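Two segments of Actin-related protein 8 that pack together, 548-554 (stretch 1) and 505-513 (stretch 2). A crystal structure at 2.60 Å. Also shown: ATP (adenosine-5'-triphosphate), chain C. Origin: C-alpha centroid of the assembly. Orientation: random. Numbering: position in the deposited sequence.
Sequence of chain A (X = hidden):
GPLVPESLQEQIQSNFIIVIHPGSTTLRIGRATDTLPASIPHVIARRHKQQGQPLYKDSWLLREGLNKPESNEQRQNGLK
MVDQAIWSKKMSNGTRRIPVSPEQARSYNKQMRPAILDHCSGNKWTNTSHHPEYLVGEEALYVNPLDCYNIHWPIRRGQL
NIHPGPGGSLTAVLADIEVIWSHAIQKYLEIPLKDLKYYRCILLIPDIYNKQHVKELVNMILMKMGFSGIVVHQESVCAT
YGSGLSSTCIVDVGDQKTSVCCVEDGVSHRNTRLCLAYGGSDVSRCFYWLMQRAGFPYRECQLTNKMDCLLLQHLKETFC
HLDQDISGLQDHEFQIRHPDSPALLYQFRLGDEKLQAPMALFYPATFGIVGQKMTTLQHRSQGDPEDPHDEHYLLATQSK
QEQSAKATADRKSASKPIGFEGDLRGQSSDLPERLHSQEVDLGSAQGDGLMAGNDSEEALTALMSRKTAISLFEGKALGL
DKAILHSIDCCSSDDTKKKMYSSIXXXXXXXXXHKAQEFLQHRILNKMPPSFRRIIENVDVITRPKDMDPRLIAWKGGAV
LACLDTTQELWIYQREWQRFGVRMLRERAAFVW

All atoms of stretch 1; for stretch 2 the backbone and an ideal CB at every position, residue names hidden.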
# COMPACT_ATOMS: atom_id res chain seq x y z
N MET A 548 3.99 10.43 13.14
CA MET A 548 3.29 9.14 13.16
C MET A 548 3.73 8.21 12.03
O MET A 548 4.50 8.60 11.14
CB MET A 548 1.78 9.32 13.14
CG MET A 548 1.33 10.75 13.38
SD MET A 548 -0.45 10.98 13.17
CE MET A 548 -1.05 10.09 14.60
N ASP A 549 3.25 6.98 12.09
CA ASP A 549 3.49 5.96 11.08
C ASP A 549 2.65 6.34 9.85
O ASP A 549 1.43 6.46 9.94
CB ASP A 549 3.06 4.61 11.67
CG ASP A 549 3.47 3.41 10.81
OD1 ASP A 549 3.80 3.58 9.63
OD2 ASP A 549 3.42 2.28 11.34
N PRO A 550 3.30 6.56 8.70
CA PRO A 550 2.57 6.95 7.48
C PRO A 550 1.52 5.91 7.09
O PRO A 550 0.51 6.21 6.45
CB PRO A 550 3.67 7.01 6.42
CG PRO A 550 4.94 7.17 7.17
CD PRO A 550 4.76 6.52 8.50
N ARG A 551 1.76 4.66 7.47
CA ARG A 551 0.80 3.62 7.18
C ARG A 551 -0.51 3.77 7.93
O ARG A 551 -1.53 3.26 7.49
CB ARG A 551 1.41 2.25 7.46
CG ARG A 551 2.41 1.88 6.40
CD ARG A 551 3.28 0.77 6.86
NE ARG A 551 3.97 1.15 8.08
CZ ARG A 551 4.86 0.39 8.68
NH1 ARG A 551 5.17 -0.80 8.17
NH2 ARG A 551 5.44 0.81 9.79
N LEU A 552 -0.48 4.48 9.06
CA LEU A 552 -1.65 4.56 9.94
C LEU A 552 -2.41 5.89 9.92
O LEU A 552 -3.47 5.99 10.54
CB LEU A 552 -1.25 4.24 11.37
CG LEU A 552 -0.47 2.94 11.54
CD1 LEU A 552 0.03 2.82 12.97
CD2 LEU A 552 -1.32 1.75 11.15
N ILE A 553 -1.89 6.89 9.21
CA ILE A 553 -2.50 8.21 9.19
C ILE A 553 -3.98 8.16 8.78
O ILE A 553 -4.83 8.79 9.43
CB ILE A 553 -1.75 9.18 8.25
CG1 ILE A 553 -0.25 9.14 8.53
CG2 ILE A 553 -2.28 10.59 8.40
CD1 ILE A 553 0.08 9.26 9.99
N ALA A 554 -4.29 7.44 7.71
CA ALA A 554 -5.65 7.42 7.21
C ALA A 554 -6.56 6.69 8.19
O ALA A 554 -7.66 7.16 8.54
CB ALA A 554 -5.71 6.79 5.86
N UNK A 505 1.27 16.15 1.43
CA UNK A 505 1.31 15.11 2.45
C UNK A 505 1.53 13.75 1.81
O UNK A 505 0.85 13.38 0.85
CB UNK A 505 0.02 15.11 3.27
N UNK A 506 2.50 13.01 2.33
CA UNK A 506 2.75 11.68 1.80
C UNK A 506 2.48 10.57 2.81
O UNK A 506 3.07 10.50 3.90
CB UNK A 506 4.20 11.59 1.31
N UNK A 507 1.60 9.68 2.41
CA UNK A 507 1.02 8.71 3.31
C UNK A 507 1.17 7.25 2.79
O UNK A 507 1.53 7.01 1.62
CB UNK A 507 -0.46 9.05 3.53
N UNK A 508 0.95 6.27 3.67
CA UNK A 508 1.13 4.87 3.31
C UNK A 508 2.58 4.40 3.39
O UNK A 508 3.48 5.18 3.66
CB UNK A 508 0.60 4.64 1.89
N UNK A 509 2.81 3.12 3.13
CA UNK A 509 4.11 2.54 3.38
C UNK A 509 5.07 2.67 2.22
O UNK A 509 6.29 2.64 2.41
CB UNK A 509 3.95 1.06 3.74
N UNK A 510 4.52 2.82 1.02
CA UNK A 510 5.28 2.69 -0.21
C UNK A 510 6.46 3.63 -0.34
O UNK A 510 7.43 3.30 -1.01
CB UNK A 510 4.35 2.91 -1.40
N UNK A 511 6.40 4.80 0.29
CA UNK A 511 7.50 5.75 0.15
C UNK A 511 8.23 5.96 1.47
O UNK A 511 8.71 7.05 1.76
CB UNK A 511 6.98 7.09 -0.38
N UNK A 512 8.34 4.90 2.26
CA UNK A 512 8.98 5.00 3.56
C UNK A 512 10.50 4.88 3.54
O UNK A 512 11.12 4.39 4.48
CB UNK A 512 8.41 3.92 4.48
N UNK A 513 11.12 5.37 2.47
CA UNK A 513 12.57 5.34 2.34
C UNK A 513 13.27 6.51 3.02
O UNK A 513 12.75 7.62 3.07
CB UNK A 513 12.95 5.32 0.86
PG ATP C . -2.42 -0.38 -1.40
O1G ATP C . -2.57 0.94 -0.71
O2G ATP C . -3.70 -1.17 -1.57
O3G ATP C . -1.57 -0.37 -2.66
PB ATP C . -1.56 -1.24 1.23
O1B ATP C . -1.51 -2.69 1.62
O2B ATP C . -2.54 -0.25 1.84
O3B ATP C . -1.56 -1.26 -0.37
PA ATP C . 0.59 -0.08 2.71
O1A ATP C . 0.47 -1.14 3.78
O2A ATP C . 0.17 1.35 2.96
O3A ATP C . -0.07 -0.66 1.38
O5' ATP C . 2.12 -0.06 2.25
C5' ATP C . 2.72 -1.30 1.95
C4' ATP C . 4.05 -1.04 1.28
O4' ATP C . 4.83 -0.27 2.18
C3' ATP C . 4.84 -2.30 1.00
O3' ATP C . 5.30 -2.28 -0.36
C2' ATP C . 6.00 -2.24 1.95
O2' ATP C . 7.18 -2.84 1.44
C1' ATP C . 6.17 -0.75 2.09
N9 ATP C . 7.00 -0.41 3.25
C8 ATP C . 6.70 -0.64 4.54
N7 ATP C . 7.70 -0.22 5.34
C5 ATP C . 8.66 0.29 4.56
C6 ATP C . 9.99 0.88 4.78
N6 ATP C . 10.47 1.03 6.04
N1 ATP C . 10.69 1.28 3.68
C2 ATP C . 10.21 1.13 2.43
N3 ATP C . 9.00 0.58 2.16
C4 ATP C . 8.20 0.15 3.17

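Position 505 lies on a strand, its CA-to-CB bond sideways to stretch 1, with nothing of that segment within 5.5 Å of the ideal CB. Many residues compatible with a strand would do. The deposited Leu505 has a side-chain end that comes nearer to stretch 1.

Position 506 is similar: extended backbone, CB pointing sideways and no atom of stretch 1 close to it; only its backbone O comes near, 4.3 Å from Pro550 CB. Beta-branched residues favour such angles, and Val506 is found.

At 507 side-chain contact begins. The CA-to-CB bond runs sideways, past the carbonyl O of Pro550 (4.2 Å from the ideal CB) and with the apolar Ile553 within reach of a short branch (its CB 4.9 Å from the ideal CB). Valine, isoleucine, alanine or perhaps threonine would suit. It is Val507, whose CG2 packs 3.4 Å from Ile553 CB and approaches Pro550 O at 3.8 Å.

Position 508 has phi/psi of 82/177, where a CB would be jammed against the carbonyl O of the residue before. That alone calls for glycine, and Gly508 it is. Its backbone N donates a hydrogen bond to Pro550 O (2.8 Å, 154°), the one hydrogen bond joining the two segments.

At 509 the angles, -87/-24, would allow most residues, but the surroundings leave room for glycine alone. An ideal CB would sit a tight 3.2 Å from Arg551 CG and clash with ATP O4' at 2.2 Å. Without a side chain, Gly509 lets the ligand lie close, and its N donates to ATP O2A (3.2 Å).

Position 510 points its CB away from stretch 1, and its angles (-58/-29) are ordinary, so as far as stretch 1 is concerned glycine, alanine or others would fit. Gly510 follows 509 in a type I turn, its N 3.3 Å from ATP O4'.

Position 511 faces sideways, with no part of stretch 1 in reach; apolar or polar residues alike would serve, and Leu511 is present.

Position 512 closes the turn, its N bonded to the O of 509 (3.1 Å). Its CB points toward stretch 1, but at 5.5 Å from Pro550 CG it leaves a gap for a long, flexible side chain: methionine or perhaps glutamine; leucine could cover the proline alone. To one side of the proline lies the Arg551 guanidinium, already paired with Asp549 (Arg551 NE to Asp549 OD1, 2.9 Å). Met512 spans the gap: its CG meets Pro550 CG at 3.8 Å, while its SD lies over one face of the guanidinium, 3.7 Å from Arg551 NE.

Position 513 is out of reach of stretch 1, but a flat apolar ring could offer its face to the C2 edge of the adenine. Phe513 does this, its CE1 3.7 Å from ATP C2.

Stretch 2 (505-513) LVVGGGLMF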
# COMPACT_ATOMS: atom_id res chain seq x y z
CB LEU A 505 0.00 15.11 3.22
CG LEU A 505 -0.17 14.01 4.25
CD1 LEU A 505 0.95 14.11 5.28
CD2 LEU A 505 -1.56 14.11 4.88
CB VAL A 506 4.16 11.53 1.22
CG1 VAL A 506 4.36 10.10 0.75
CG2 VAL A 506 4.32 12.50 0.08
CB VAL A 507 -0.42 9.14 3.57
CG1 VAL A 507 -1.40 8.12 3.08
CG2 VAL A 507 -0.60 9.52 5.02
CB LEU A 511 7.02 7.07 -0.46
CG LEU A 511 8.06 7.87 -1.26
CD1 LEU A 511 8.30 7.24 -2.64
CD2 LEU A 511 7.62 9.30 -1.41
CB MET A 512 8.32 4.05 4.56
CG MET A 512 7.10 4.68 5.24
SD MET A 512 6.21 3.62 6.39
CE MET A 512 7.53 2.96 7.41
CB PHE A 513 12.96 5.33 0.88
CG PHE A 513 12.29 4.27 0.10
CD1 PHE A 513 12.77 2.98 0.13
CD2 PHE A 513 11.18 4.56 -0.67
CE1 PHE A 513 12.15 1.99 -0.60
CE2 PHE A 513 10.56 3.58 -1.40
CZ PHE A 513 11.05 2.28 -1.37
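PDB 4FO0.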